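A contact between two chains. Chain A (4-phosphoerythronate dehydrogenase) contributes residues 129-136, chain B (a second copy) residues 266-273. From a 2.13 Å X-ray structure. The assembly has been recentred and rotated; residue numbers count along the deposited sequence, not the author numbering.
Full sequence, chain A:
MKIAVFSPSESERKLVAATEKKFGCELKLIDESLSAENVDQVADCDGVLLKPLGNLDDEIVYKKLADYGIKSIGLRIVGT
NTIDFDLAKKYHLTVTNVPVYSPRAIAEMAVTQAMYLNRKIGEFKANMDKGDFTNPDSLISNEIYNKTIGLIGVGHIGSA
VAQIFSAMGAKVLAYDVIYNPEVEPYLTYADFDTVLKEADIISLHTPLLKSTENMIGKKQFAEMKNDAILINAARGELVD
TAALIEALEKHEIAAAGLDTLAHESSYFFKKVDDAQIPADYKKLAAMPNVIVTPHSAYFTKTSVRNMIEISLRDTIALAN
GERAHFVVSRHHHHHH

Chain A (129-136) DKGDFTNP
Chain B, residues 266-273: SYFFKKVD

Two irregular stretches from two copies of the dehydrogenase run antiparallel. A single beta bridge joins Asp132(A) and Lys271(B), with CA atoms 4.4 Å apart. Gly131(A) CA lies 4.9 Å from Val272(B) CA, and Thr134(A) CA 4.1 Å from Phe269(B) CA.

Three backbone hydrogen bonds set this register. Val272(B) N donates to Gly131(A) O at 2.9 Å, and Phe133(A) N to Lys270(B) O at 2.8 Å. Phe269(B) N donates to Phe133(A) O, also at 2.8 Å. Asp132(A) (phi/psi -102/107) and Lys271(B) (-106/136) are extended. Just before Lys271(B), chain B folds through a type II turn from Tyr267(B) to Lys270(B), closed by Lys270(B) N to Tyr267(B) O at 3.2 Å. Phe268(B) has phi/psi -63/145 and Phe269(B) 70/13.

Gly131(A) (79/12) lets the backbones close in. Gly131(A) CA makes a CA-H...O contact with Val272(B) O at 3.4 Å, and Lys271(B) CA makes another with Gly131(A) O at 3.3 Å. A CB on this glycine would point toward chain B and clash with Val272(B) O.

Phe133(A) is the apolar centre, with phi/psi -109/24, chi1 m and chi2 81°. Its CA-to-CB bond points toward chain B. Tyr267(B), chi1 p, sets its ring edge against the Phe133(A) face; the centroids are 5.2 Å apart and the planes meet at 86°. Phe133(A) CE2 lies 3.6 Å from Tyr267(B) CD2. Phe133(A) CE1 meets Val272(B) CG2 at 3.7 Å, and Phe133(A) CD2 meets Phe268(B) CD1 at 4.1 Å.

One salt bridge crosses the contact: Lys271(B) NZ donates to Asp132(A) OD2 at 3.3 Å. Asp132(A) has chi1 t. The other oxygen, Asp132(A) OD1, accepts from Thr134(A) OG1 at 2.6 Å and from Thr134(A) N at 2.9 Å. Thr134(A) has chi1 p. These bonds tie the carboxylate to its own chain while it reaches the lysine.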

# COMPACT_ATOMS: atom_id res chain seq x y z
N ASP A 129 29.58 -14.49 -16.26
CA ASP A 129 30.79 -15.19 -15.89
C ASP A 129 31.42 -15.89 -17.12
O ASP A 129 32.61 -15.99 -17.18
CB ASP A 129 30.52 -16.19 -14.75
CG ASP A 129 30.29 -15.49 -13.38
OD1 ASP A 129 30.53 -14.27 -13.28
OD2 ASP A 129 29.87 -16.15 -12.40
N LYS A 130 30.61 -16.34 -18.08
CA LYS A 130 31.07 -16.93 -19.34
C LYS A 130 31.19 -15.93 -20.47
O LYS A 130 31.19 -16.31 -21.63
CB LYS A 130 30.07 -17.99 -19.84
CG LYS A 130 29.48 -18.95 -18.82
CD LYS A 130 30.53 -19.79 -18.10
CE LYS A 130 29.93 -21.13 -17.64
NZ LYS A 130 30.94 -22.02 -17.00
N GLY A 131 31.16 -14.65 -20.15
CA GLY A 131 31.28 -13.63 -21.16
C GLY A 131 30.05 -13.32 -21.97
O GLY A 131 30.16 -12.60 -22.96
N ASP A 132 28.88 -13.81 -21.55
CA ASP A 132 27.64 -13.52 -22.28
C ASP A 132 26.83 -12.43 -21.55
O ASP A 132 26.24 -12.68 -20.49
CB ASP A 132 26.84 -14.79 -22.47
CG ASP A 132 25.54 -14.57 -23.20
OD1 ASP A 132 25.10 -13.42 -23.37
OD2 ASP A 132 24.94 -15.56 -23.62
N PHE A 133 26.82 -11.24 -22.14
CA PHE A 133 26.19 -10.06 -21.55
C PHE A 133 24.93 -9.69 -22.31
O PHE A 133 24.48 -8.55 -22.27
CB PHE A 133 27.18 -8.87 -21.52
CG PHE A 133 28.36 -9.09 -20.60
CD1 PHE A 133 29.46 -9.85 -21.02
CD2 PHE A 133 28.37 -8.58 -19.31
CE1 PHE A 133 30.54 -10.08 -20.17
CE2 PHE A 133 29.46 -8.77 -18.47
CZ PHE A 133 30.55 -9.52 -18.90
N THR A 134 24.32 -10.66 -22.98
CA THR A 134 23.15 -10.35 -23.79
C THR A 134 21.87 -10.35 -22.95
O THR A 134 21.92 -10.51 -21.73
CB THR A 134 23.00 -11.30 -25.01
OG1 THR A 134 22.94 -12.64 -24.54
CG2 THR A 134 24.20 -11.18 -25.98
N ASN A 135 20.74 -10.14 -23.63
CA ASN A 135 19.42 -10.28 -23.05
C ASN A 135 18.59 -11.30 -23.83
O ASN A 135 17.58 -10.92 -24.44
CB ASN A 135 18.65 -8.95 -23.04
CG ASN A 135 19.29 -7.89 -22.14
OD1 ASN A 135 20.23 -8.14 -21.37
ND2 ASN A 135 18.77 -6.70 -22.24
N PRO A 136 18.98 -12.58 -23.76
CA PRO A 136 18.19 -13.64 -24.37
C PRO A 136 16.78 -13.78 -23.76
O PRO A 136 16.61 -13.51 -22.59
CB PRO A 136 19.01 -14.90 -24.03
CG PRO A 136 19.64 -14.57 -22.73
CD PRO A 136 20.09 -13.14 -22.96
N SER B 266 31.56 -1.37 -24.41
CA SER B 266 32.53 -2.34 -24.86
C SER B 266 31.99 -3.75 -24.72
O SER B 266 32.28 -4.58 -25.56
CB SER B 266 33.83 -2.24 -24.05
OG SER B 266 34.21 -0.90 -23.84
N TYR B 267 31.26 -4.05 -23.65
CA TYR B 267 30.80 -5.41 -23.41
C TYR B 267 29.31 -5.73 -23.22
O TYR B 267 28.89 -6.82 -23.54
CB TYR B 267 31.62 -6.05 -22.29
CG TYR B 267 31.63 -5.30 -20.99
CD1 TYR B 267 32.10 -4.00 -20.93
CD2 TYR B 267 31.20 -5.89 -19.83
CE1 TYR B 267 32.12 -3.32 -19.75
CE2 TYR B 267 31.23 -5.22 -18.64
CZ TYR B 267 31.68 -3.93 -18.61
OH TYR B 267 31.71 -3.26 -17.43
N PHE B 268 28.52 -4.80 -22.72
CA PHE B 268 27.11 -5.09 -22.46
C PHE B 268 26.40 -5.42 -23.75
O PHE B 268 26.71 -4.87 -24.78
CB PHE B 268 26.41 -3.89 -21.81
CG PHE B 268 26.51 -3.86 -20.31
CD1 PHE B 268 27.50 -4.54 -19.66
CD2 PHE B 268 25.60 -3.13 -19.57
CE1 PHE B 268 27.59 -4.49 -18.29
CE2 PHE B 268 25.68 -3.09 -18.21
CZ PHE B 268 26.68 -3.77 -17.56
N PHE B 269 25.44 -6.34 -23.70
CA PHE B 269 24.71 -6.75 -24.91
C PHE B 269 25.54 -7.57 -25.92
O PHE B 269 25.09 -7.79 -27.04
CB PHE B 269 24.02 -5.55 -25.57
CG PHE B 269 23.11 -4.82 -24.62
CD1 PHE B 269 22.00 -5.47 -24.09
CD2 PHE B 269 23.39 -3.53 -24.20
CE1 PHE B 269 21.17 -4.84 -23.19
CE2 PHE B 269 22.55 -2.90 -23.29
CZ PHE B 269 21.44 -3.55 -22.79
N LYS B 270 26.71 -8.04 -25.52
CA LYS B 270 27.57 -8.84 -26.41
C LYS B 270 28.03 -10.14 -25.74
O LYS B 270 27.89 -10.34 -24.52
CB LYS B 270 28.81 -8.03 -26.83
CG LYS B 270 28.55 -6.71 -27.54
CD LYS B 270 29.59 -5.68 -27.12
CE LYS B 270 29.76 -4.51 -28.07
NZ LYS B 270 28.48 -3.81 -28.34
N LYS B 271 28.59 -11.01 -26.57
CA LYS B 271 29.36 -12.16 -26.13
C LYS B 271 30.83 -11.88 -26.38
O LYS B 271 31.19 -11.42 -27.47
CB LYS B 271 28.95 -13.43 -26.87
CG LYS B 271 27.49 -13.49 -27.22
CD LYS B 271 26.88 -14.83 -26.86
CE LYS B 271 25.42 -14.86 -27.26
NZ LYS B 271 24.86 -16.15 -26.82
N VAL B 272 31.66 -12.21 -25.41
CA VAL B 272 33.03 -11.77 -25.40
C VAL B 272 33.90 -12.78 -24.67
O VAL B 272 33.36 -13.57 -23.89
CB VAL B 272 33.15 -10.41 -24.67
CG1 VAL B 272 32.56 -9.25 -25.48
CG2 VAL B 272 32.49 -10.49 -23.31
N ASP B 273 35.21 -12.75 -24.92
CA ASP B 273 36.18 -13.54 -24.14
C ASP B 273 36.60 -12.76 -22.95
O ASP B 273 36.43 -11.55 -22.88
CB ASP B 273 37.48 -13.82 -24.90
CG ASP B 273 37.27 -14.48 -26.20
OD1 ASP B 273 36.24 -15.18 -26.34
OD2 ASP B 273 38.13 -14.32 -27.08